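Local atomic coordinates of arabinofuranosidase (Bifidobacterium longum, PDB entry 2Y2W), a protein that hydrolyses terminal alpha-(1->5)-linked L-arabinofuranosyl residues from arabinans and also acts on arabinoxylan, contributing to plant cell wall breakdown. Residues P82-A87 with R93-D98; D88-R93 with F152-Q157; M418-E421 with A425-Q428. All coordinates share one frame; numbering follows the deposited sequence.

Interactions 1 and 2 belong to one loop on the (beta/alpha)8 barrel, the connection that leads from strand 65-67 into helix 94-103, and they share R93. Interaction 1 folds that loop back on the first turn of its own helix, through a histidine-arginine stack, steadied by a salt bridge on the helix side, and one backbone hydrogen bond. Interaction 2 lays it on the next barrel helix, 149-159, mainly with aromatic rings. Both are partly buried, with polar residues toward the surface. Interaction 3 is a more buried beta hairpin that follows the last barrel strand and is held by backbone hydrogen bonds. R93 ties them together: its NH1 is probably hydrogen-bonded to E420 O of the hairpin, while V96 packs on A419.

Interaction 1: residues P82-A87 with R93-D98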
loop_
_atom_site.group_PDB
_atom_site.type_symbol
_atom_site.label_atom_id
_atom_site.label_comp_id
_atom_site.label_asym_id
_atom_site.label_seq_id
_atom_site.Cartn_x
_atom_site.Cartn_y
_atom_site.Cartn_z
ATOM N N PRO D 82 -10.630 35.526 11.614
ATOM C CA PRO D 82 -11.399 36.470 10.787
ATOM C C PRO D 82 -12.091 37.593 11.561
ATOM O O PRO D 82 -12.297 38.682 11.014
ATOM C CB PRO D 82 -12.455 35.578 10.124
ATOM C CG PRO D 82 -11.903 34.203 10.198
ATOM C CD PRO D 82 -11.144 34.152 11.483
ATOM N N SER D 83 -12.444 37.325 12.814
ATOM C CA SER D 83 -13.174 38.279 13.642
ATOM C C SER D 83 -12.252 39.135 14.512
ATOM O O SER D 83 -12.725 39.916 15.338
ATOM C CB SER D 83 -14.188 37.542 14.520
ATOM O OG SER D 83 -13.526 36.696 15.444
ATOM N N HIS D 84 -10.941 38.988 14.325
ATOM C CA HIS D 84 -9.957 39.739 15.106
ATOM C C HIS D 84 -9.854 41.203 14.649
ATOM O O HIS D 84 -9.918 41.480 13.450
ATOM C CB HIS D 84 -8.590 39.064 15.034
ATOM C CG HIS D 84 -7.615 39.580 16.041
ATOM N ND1 HIS D 84 -6.800 40.665 15.799
ATOM C CD2 HIS D 84 -7.340 39.177 17.304
ATOM C CE1 HIS D 84 -6.056 40.899 16.865
ATOM N NE2 HIS D 84 -6.365 40.011 17.793
ATOM N N PRO D 85 -9.698 42.144 15.606
ATOM C CA PRO D 85 -9.591 43.580 15.300
ATOM C C PRO D 85 -8.479 43.981 14.316
ATOM O O PRO D 85 -8.424 45.143 13.909
ATOM C CB PRO D 85 -9.331 44.208 16.672
ATOM C CG PRO D 85 -9.994 43.291 17.622
ATOM C CD PRO D 85 -9.791 41.912 17.061
ATOM N N THR D 86 -7.608 43.041 13.947
ATOM C CA THR D 86 -6.529 43.304 12.984
ATOM C C THR D 86 -6.589 42.392 11.750
ATOM O O THR D 86 -5.687 42.412 10.907
ATOM C CB THR D 86 -5.124 43.188 13.627
ATOM O OG1 THR D 86 -4.911 41.849 14.093
ATOM C CG2 THR D 86 -4.966 44.168 14.785
ATOM N N ALA D 87 -7.656 41.606 11.644
ATOM C CA ALA D 87 -7.833 40.682 10.527
ATOM C C ALA D 87 -7.989 41.402 9.189
ATOM O O ALA D 87 -8.739 42.377 9.078
ATOM C CB ALA D 87 -9.026 39.772 10.777
ATOM N N ARG D 93 -4.526 37.565 10.810
ATOM C CA ARG D 93 -4.193 38.569 11.817
ATOM C C ARG D 93 -2.962 39.358 11.398
ATOM O O ARG D 93 -1.899 38.780 11.166
ATOM C CB ARG D 93 -3.955 37.913 13.177
ATOM C CG ARG D 93 -5.221 37.627 13.961
ATOM C CD ARG D 93 -4.925 36.915 15.278
ATOM N NE ARG D 93 -4.299 37.792 16.265
ATOM C CZ ARG D 93 -4.303 37.578 17.579
ATOM N NH1 ARG D 93 -4.914 36.514 18.091
ATOM N NH2 ARG D 93 -3.702 38.438 18.389
ATOM N N GLN D 94 -3.111 40.676 11.301
ATOM C CA GLN D 94 -2.004 41.542 10.893
ATOM C C GLN D 94 -0.968 41.706 11.996
ATOM O O GLN D 94 0.226 41.793 11.711
ATOM C CB GLN D 94 -2.508 42.911 10.414
ATOM C CG GLN D 94 -1.473 43.737 9.633
ATOM C CD GLN D 94 -0.928 43.018 8.400
ATOM O OE1 GLN D 94 -1.673 42.661 7.487
ATOM N NE2 GLN D 94 0.384 42.814 8.373
ATOM N N ASP D 95 -1.419 41.739 13.248
ATOM C CA ASP D 95 -0.501 41.872 14.382
ATOM C C ASP D 95 0.468 40.692 14.464
ATOM O O ASP D 95 1.635 40.859 14.828
ATOM C CB ASP D 95 -1.253 42.083 15.708
ATOM C CG ASP D 95 -2.240 40.960 16.033
ATOM O OD1 ASP D 95 -2.423 40.034 15.211
ATOM O OD2 ASP D 95 -2.841 41.014 17.129
ATOM N N VAL D 96 -0.026 39.508 14.104
ATOM C CA VAL D 96 0.787 38.299 14.052
ATOM C C VAL D 96 1.755 38.376 12.873
ATOM O O VAL D 96 2.949 38.100 13.028
ATOM C CB VAL D 96 -0.096 37.022 13.994
ATOM C CG1 VAL D 96 0.724 35.791 13.629
ATOM C CG2 VAL D 96 -0.800 36.815 15.325
ATOM N N LEU D 97 1.239 38.772 11.709
ATOM C CA LEU D 97 2.060 38.991 10.514
ATOM C C LEU D 97 3.186 40.001 10.745
ATOM O O LEU D 97 4.314 39.788 10.290
ATOM C CB LEU D 97 1.195 39.442 9.333
ATOM C CG LEU D 97 0.555 38.386 8.432
ATOM C CD1 LEU D 97 -0.542 39.012 7.581
ATOM C CD2 LEU D 97 1.599 37.709 7.552
ATOM N N ASP D 98 2.875 41.091 11.450
ATOM C CA ASP D 98 3.863 42.115 11.794
ATOM C C ASP D 98 5.014 41.540 12.617
ATOM O O ASP D 98 6.175 41.880 12.383
ATOM C CB ASP D 98 3.207 43.283 12.545
ATOM C CG ASP D 98 2.337 44.158 11.644
ATOM O OD1 ASP D 98 2.507 44.126 10.401
ATOM O OD2 ASP D 98 1.478 44.886 12.187
#
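H84 and R93 stack flat on each other where the loop after the first strand of the (beta/alpha)8 barrel doubles back onto the start of helix 94-103. The imidazole and guanidinium planes are only 19° apart, with centres 3.6 Å from each other. R93 NE sits over the centre of the imidazole, and R93 CD adds a CH-pi contact to the same face; P85 CD lies against the opposite one. H84 reaches the arginine because its CG is anti to the backbone N (chi1 -167°), while R93 bends at chi3 to lay its head on the ring.

This is the tight, buried half of the contact. D95 fixes the rotation of the guanidinium by taking its side edge with both oxygens: R93 NE donates to D95 OD1 at 3.1 Å and R93 NH2 to D95 OD2 at 3.0 Å, both close to the guanidinium plane. The remaining nitrogen, NH1, pairs with E81 and also bonds to E420 O, and H84 NE2 is bonded to G423 O. With two carboxylates at hand, the charge of R93 is probably well balanced.

The other half is looser and nearer the solvent. H84 to A87 form a type I turn, in which T86 N donates to H84 ND1. T86 lies partly exposed beside it; its hydroxyl makes a weak bond to D95 OD1 and another with H84 ND1, and Q94 swings its amide away toward D98 and K158. What joins the two backbones here is a single bridge between A87 and R93 and one bond into the helix start. In that bond Q94 N donates to T86 O over 3.1 Å, approaching from above the carbonyl plane.

Interaction 2: residues D88-R93 with F152-Q157; sequences DENGFR and FYRWSQ
F92 turns one face of its ring onto W155, which meets it both with its CB and with the edge of its indole. W155 CB lies over that face, 4.0 Å from the centroid of the F92 ring and only 14° off its normal. W155 CD1 comes down nearer the rim, 3.6 Å from F92 CG. The phenyl and the five-membered ring stand at 90° with centroids 5.0 Å apart, a true edge-to-face (T-shaped) pair. With its CG anti to the backbone N (chi1 -173°), W155 extends beside the phenyl, and the turn about chi2 brings the CD1 edge down on the face. F92 also reaches the helix backbone, its CE2 lying 3.6 Å from W155 N.

A water spans the polar margin of this aromatic pair. It donates to R93 O and accepts from W155 NE1 at 3.0 Å, lying in the plane of the indole and so satisfying its N-H.

Farther out the packing is lighter. N90 crosses R154 at about a right angle, with N90 ND2 3.7 Å from R154 CD, while the guanidinium of R154 turns to D151. The loop itself is braced from within: D88 to G91 make a type I turn, F92 N donates to D88 OD1 at 2.7 Å, and D88 OD2 forms a salt bridge with K158. I79, L97 and V100 also pack on W155. The contact thus joins the loop after the first strand of the (beta/alpha)8 barrel to helix 149-159, which follows strand 107-110.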
loop_
_atom_site.group_PDB
_atom_site.type_symbol
_atom_site.label_atom_id
_atom_site.label_comp_id
_atom_site.label_asym_id
_atom_site.label_seq_id
_atom_site.Cartn_x
_atom_site.Cartn_y
_atom_site.Cartn_z
ATOM N N ASP D 88 -7.275 40.915 8.176
ATOM C CA ASP D 88 -7.408 41.447 6.827
ATOM C C ASP D 88 -8.637 40.855 6.140
ATOM O O ASP D 88 -9.464 40.214 6.788
ATOM C CB ASP D 88 -6.122 41.222 6.011
ATOM C CG ASP D 88 -5.817 39.744 5.749
ATOM O OD1 ASP D 88 -6.617 38.860 6.135
ATOM O OD2 ASP D 88 -4.759 39.470 5.140
ATOM N N GLU D 89 -8.757 41.080 4.835
ATOM C CA GLU D 89 -9.880 40.565 4.044
ATOM C C GLU D 89 -9.942 39.033 4.015
ATOM O O GLU D 89 -11.026 38.454 4.008
ATOM C CB GLU D 89 -9.839 41.128 2.619
ATOM C CG GLU D 89 -8.438 41.187 2.009
ATOM C CD GLU D 89 -8.446 41.308 0.495
ATOM O OE1 GLU D 89 -9.393 41.911 -0.065
ATOM O OE2 GLU D 89 -7.492 40.801 -0.138
ATOM N N ASN D 90 -8.776 38.385 3.999
ATOM C CA ASN D 90 -8.698 36.922 4.021
ATOM C C ASN D 90 -8.828 36.329 5.424
ATOM O O ASN D 90 -8.917 35.109 5.582
ATOM C CB ASN D 90 -7.401 36.439 3.369
ATOM C CG ASN D 90 -7.389 36.639 1.868
ATOM O OD1 ASN D 90 -8.362 36.331 1.174
ATOM N ND2 ASN D 90 -6.279 37.147 1.354
ATOM N N GLY D 91 -8.828 37.197 6.433
ATOM C CA GLY D 91 -8.993 36.779 7.821
ATOM C C GLY D 91 -7.698 36.455 8.546
ATOM O O GLY D 91 -7.718 35.794 9.584
ATOM N N PHE D 92 -6.574 36.913 8.000
ATOM C CA PHE D 92 -5.281 36.742 8.659
ATOM C C PHE D 92 -5.013 37.896 9.617
ATOM O O PHE D 92 -5.242 39.059 9.276
ATOM C CB PHE D 92 -4.133 36.637 7.645
ATOM C CG PHE D 92 -4.356 35.616 6.560
ATOM C CD1 PHE D 92 -4.770 34.322 6.864
ATOM C CD2 PHE D 92 -4.123 35.948 5.228
ATOM C CE1 PHE D 92 -4.969 33.385 5.860
ATOM C CE2 PHE D 92 -4.317 35.011 4.214
ATOM C CZ PHE D 92 -4.742 33.728 4.532
ATOM N N ARG D 93 -4.526 37.565 10.810
ATOM C CA ARG D 93 -4.193 38.569 11.817
ATOM C C ARG D 93 -2.962 39.358 11.398
ATOM O O ARG D 93 -1.899 38.780 11.166
ATOM C CB ARG D 93 -3.955 37.913 13.177
ATOM C CG ARG D 93 -5.221 37.627 13.961
ATOM C CD ARG D 93 -4.925 36.915 15.278
ATOM N NE ARG D 93 -4.299 37.792 16.265
ATOM C CZ ARG D 93 -4.303 37.578 17.579
ATOM N NH1 ARG D 93 -4.914 36.514 18.091
ATOM N NH2 ARG D 93 -3.702 38.438 18.389
ATOM N N PHE D 152 -3.079 29.261 2.876
ATOM C CA PHE D 152 -1.719 29.406 3.389
ATOM C C PHE D 152 -0.773 29.995 2.343
ATOM O O PHE D 152 0.196 30.674 2.693
ATOM C CB PHE D 152 -1.164 28.087 3.939
ATOM C CG PHE D 152 0.133 28.250 4.684
ATOM C CD1 PHE D 152 0.140 28.701 5.999
ATOM C CD2 PHE D 152 1.348 27.986 4.061
ATOM C CE1 PHE D 152 1.336 28.869 6.684
ATOM C CE2 PHE D 152 2.546 28.155 4.739
ATOM C CZ PHE D 152 2.541 28.594 6.051
ATOM N N TYR D 153 -1.059 29.733 1.068
ATOM C CA TYR D 153 -0.350 30.385 -0.029
ATOM C C TYR D 153 -0.538 31.902 0.035
ATOM O O TYR D 153 0.427 32.659 -0.075
ATOM C CB TYR D 153 -0.815 29.859 -1.392
ATOM C CG TYR D 153 -0.286 30.678 -2.548
ATOM C CD1 TYR D 153 1.042 30.557 -2.961
ATOM C CD2 TYR D 153 -1.103 31.594 -3.209
ATOM C CE1 TYR D 153 1.539 31.316 -4.014
ATOM C CE2 TYR D 153 -0.615 32.362 -4.260
ATOM C CZ TYR D 153 0.705 32.215 -4.658
ATOM O OH TYR D 153 1.195 32.972 -5.695
ATOM N N ARG D 154 -1.786 32.328 0.208
ATOM C CA ARG D 154 -2.113 33.741 0.339
ATOM C C ARG D 154 -1.430 34.356 1.557
ATOM O O ARG D 154 -0.936 35.483 1.494
ATOM C CB ARG D 154 -3.630 33.947 0.395
ATOM C CG ARG D 154 -4.307 33.857 -0.969
ATOM C CD ARG D 154 -5.789 34.188 -0.882
ATOM N NE ARG D 154 -6.595 33.039 -0.470
ATOM C CZ ARG D 154 -7.254 32.243 -1.310
ATOM N NH1 ARG D 154 -7.212 32.461 -2.619
ATOM N NH2 ARG D 154 -7.960 31.225 -0.836
ATOM N N TRP D 155 -1.391 33.601 2.656
ATOM C CA TRP D 155 -0.701 34.041 3.867
ATOM C C TRP D 155 0.794 34.218 3.609
ATOM O O TRP D 155 1.389 35.217 4.024
ATOM C CB TRP D 155 -0.931 33.063 5.024
ATOM C CG TRP D 155 -0.386 33.562 6.332
ATOM C CD1 TRP D 155 -1.051 34.301 7.266
ATOM C CD2 TRP D 155 0.941 33.371 6.839
ATOM N NE1 TRP D 155 -0.224 34.579 8.325
ATOM C CE2 TRP D 155 1.005 34.021 8.091
ATOM C CE3 TRP D 155 2.080 32.708 6.360
ATOM C CZ2 TRP D 155 2.167 34.031 8.875
ATOM C CZ3 TRP D 155 3.234 32.721 7.136
ATOM C CH2 TRP D 155 3.268 33.379 8.382
ATOM N N SER D 156 1.386 33.249 2.917
ATOM C CA SER D 156 2.808 33.276 2.591
ATOM C C SER D 156 3.171 34.384 1.606
ATOM O O SER D 156 4.288 34.900 1.638
ATOM C CB SER D 156 3.250 31.920 2.050
ATOM O OG SER D 156 2.971 30.892 2.987
ATOM N N GLN D 157 2.231 34.737 0.730
ATOM C CA GLN D 157 2.390 35.894 -0.152
ATOM C C GLN D 157 2.432 37.188 0.664
ATOM O O GLN D 157 3.272 38.054 0.417
ATOM C CB GLN D 157 1.263 35.961 -1.188
ATOM C CG GLN D 157 1.304 34.879 -2.268
ATOM C CD GLN D 157 2.483 35.013 -3.223
ATOM O OE1 GLN D 157 3.145 34.024 -3.551
ATOM N NE2 GLN D 157 2.749 36.235 -3.676
HETATM O O HOH W 1 -1.720 36.230 10.360
#

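Interaction 3: residues M418-E421 with A425-Q428; sequences MAEE and AWRQ
A beta hairpin makes this contact: strands 417-419 and 425-427 pair antiparallel in the excursion that follows the last barrel strand, 402-408. M418 and W426 form a hydrogen-bonded pair, with M418 N to W426 O at 3.0 Å and W426 N to M418 O at 2.9 Å. One step on, A419 and A425 make a non-hydrogen-bonded pair whose methyl groups lie on the side facing V96 and L99 of helix 94-103.

M418 and W426 occupy the other side, running alongside each other in the same direction. M418 CB rests over the indole face, 3.8 Å from the centroid of its six-membered ring, a CH-pi contact. The next carbon along, M418 CG, touches Q428 NE2 at 3.4 Å; that amide is held by Y380 and D378.

With W426 CG wedged between its backbone N and carbonyl carbon (chi1 53°), the indole turns back across the neighbouring strand toward E420. The carboxylate lies at the ring edge, its plane 14° from the indole. W426 NE1 splits its N-H weakly between E420 OE1, near at 2.7 Å but bent (128°), and E420 OE2, straighter but long at 3.3 Å, which probably keeps the carboxylate nearly in the indole plane while M418 CB covers one ring face.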
loop_
_atom_site.group_PDB
_atom_site.type_symbol
_atom_site.label_atom_id
_atom_site.label_comp_id
_atom_site.label_asym_id
_atom_site.label_seq_id
_atom_site.Cartn_x
_atom_site.Cartn_y
_atom_site.Cartn_z
ATOM N N MET D 418 3.088 34.706 20.785
ATOM C CA MET D 418 1.838 34.279 21.396
ATOM C C MET D 418 0.736 35.242 20.990
ATOM O O MET D 418 0.944 36.453 20.986
ATOM C CB MET D 418 1.964 34.240 22.918
ATOM C CG MET D 418 2.671 33.008 23.476
ATOM S SD MET D 418 1.729 31.478 23.287
ATOM C CE MET D 418 0.312 31.767 24.349
ATOM N N ALA D 419 -0.428 34.699 20.649
ATOM C CA ALA D 419 -1.566 35.511 20.219
ATOM C C ALA D 419 -2.831 35.153 20.998
ATOM O O ALA D 419 -3.296 34.012 20.953
ATOM C CB ALA D 419 -1.786 35.357 18.723
ATOM N N GLU D 420 -3.375 36.135 21.715
ATOM C CA GLU D 420 -4.566 35.932 22.545
ATOM C C GLU D 420 -5.874 36.176 21.796
ATOM O O GLU D 420 -5.923 36.971 20.855
ATOM C CB GLU D 420 -4.507 36.803 23.804
ATOM C CG GLU D 420 -3.876 36.118 25.020
ATOM C CD GLU D 420 -2.362 36.022 24.936
ATOM O OE1 GLU D 420 -1.756 36.788 24.158
ATOM O OE2 GLU D 420 -1.775 35.181 25.653
ATOM N N GLU D 421 -6.925 35.487 22.235
ATOM C CA GLU D 421 -8.253 35.582 21.629
ATOM C C GLU D 421 -8.761 37.022 21.626
ATOM O O GLU D 421 -8.845 37.663 22.678
ATOM C CB GLU D 421 -9.257 34.695 22.377
ATOM C CG GLU D 421 -8.907 33.210 22.436
ATOM C CD GLU D 421 -9.743 32.441 23.456
ATOM O OE1 GLU D 421 -10.799 32.955 23.892
ATOM O OE2 GLU D 421 -9.341 31.315 23.824
ATOM N N ALA D 425 -1.002 40.402 20.399
ATOM C CA ALA D 425 0.038 39.417 20.155
ATOM C C ALA D 425 1.327 39.953 20.760
ATOM O O ALA D 425 1.617 41.150 20.659
ATOM C CB ALA D 425 0.202 39.169 18.673
ATOM N N TRP D 426 2.092 39.075 21.400
ATOM C CA TRP D 426 3.296 39.494 22.113
ATOM C C TRP D 426 4.474 38.546 21.905
ATOM O O TRP D 426 4.297 37.397 21.486
ATOM C CB TRP D 426 3.007 39.692 23.607
ATOM C CG TRP D 426 2.360 38.513 24.290
ATOM C CD1 TRP D 426 1.023 38.246 24.368
ATOM C CD2 TRP D 426 3.019 37.460 25.006
ATOM N NE1 TRP D 426 0.809 37.089 25.076
ATOM C CE2 TRP D 426 2.018 36.587 25.482
ATOM C CE3 TRP D 426 4.359 37.169 25.289
ATOM C CZ2 TRP D 426 2.312 35.441 26.228
ATOM C CZ3 TRP D 426 4.653 36.027 26.029
ATOM C CH2 TRP D 426 3.631 35.176 26.487
ATOM N N ARG D 427 5.672 39.048 22.197
ATOM C CA ARG D 427 6.912 38.305 22.003
ATOM C C ARG D 427 7.274 37.530 23.260
ATOM O O ARG D 427 7.251 38.077 24.364
ATOM C CB ARG D 427 8.059 39.257 21.657
ATOM C CG ARG D 427 7.800 40.173 20.474
ATOM C CD ARG D 427 8.680 41.414 20.553
ATOM N NE ARG D 427 8.338 42.398 19.529
ATOM C CZ ARG D 427 7.364 43.301 19.638
ATOM N NH1 ARG D 427 6.612 43.356 20.732
ATOM N NH2 ARG D 427 7.140 44.150 18.645
ATOM N N GLN D 428 7.607 36.256 23.084
ATOM C CA GLN D 428 8.138 35.445 24.170
ATOM C C GLN D 428 9.629 35.715 24.283
ATOM O O GLN D 428 10.201 36.402 23.439
ATOM C CB GLN D 428 7.879 33.957 23.928
ATOM C CG GLN D 428 6.415 33.575 23.981
ATOM C CD GLN D 428 6.170 32.316 24.785
ATOM O OE1 GLN D 428 6.506 32.249 25.967
ATOM N NE2 GLN D 428 5.568 31.318 24.154
#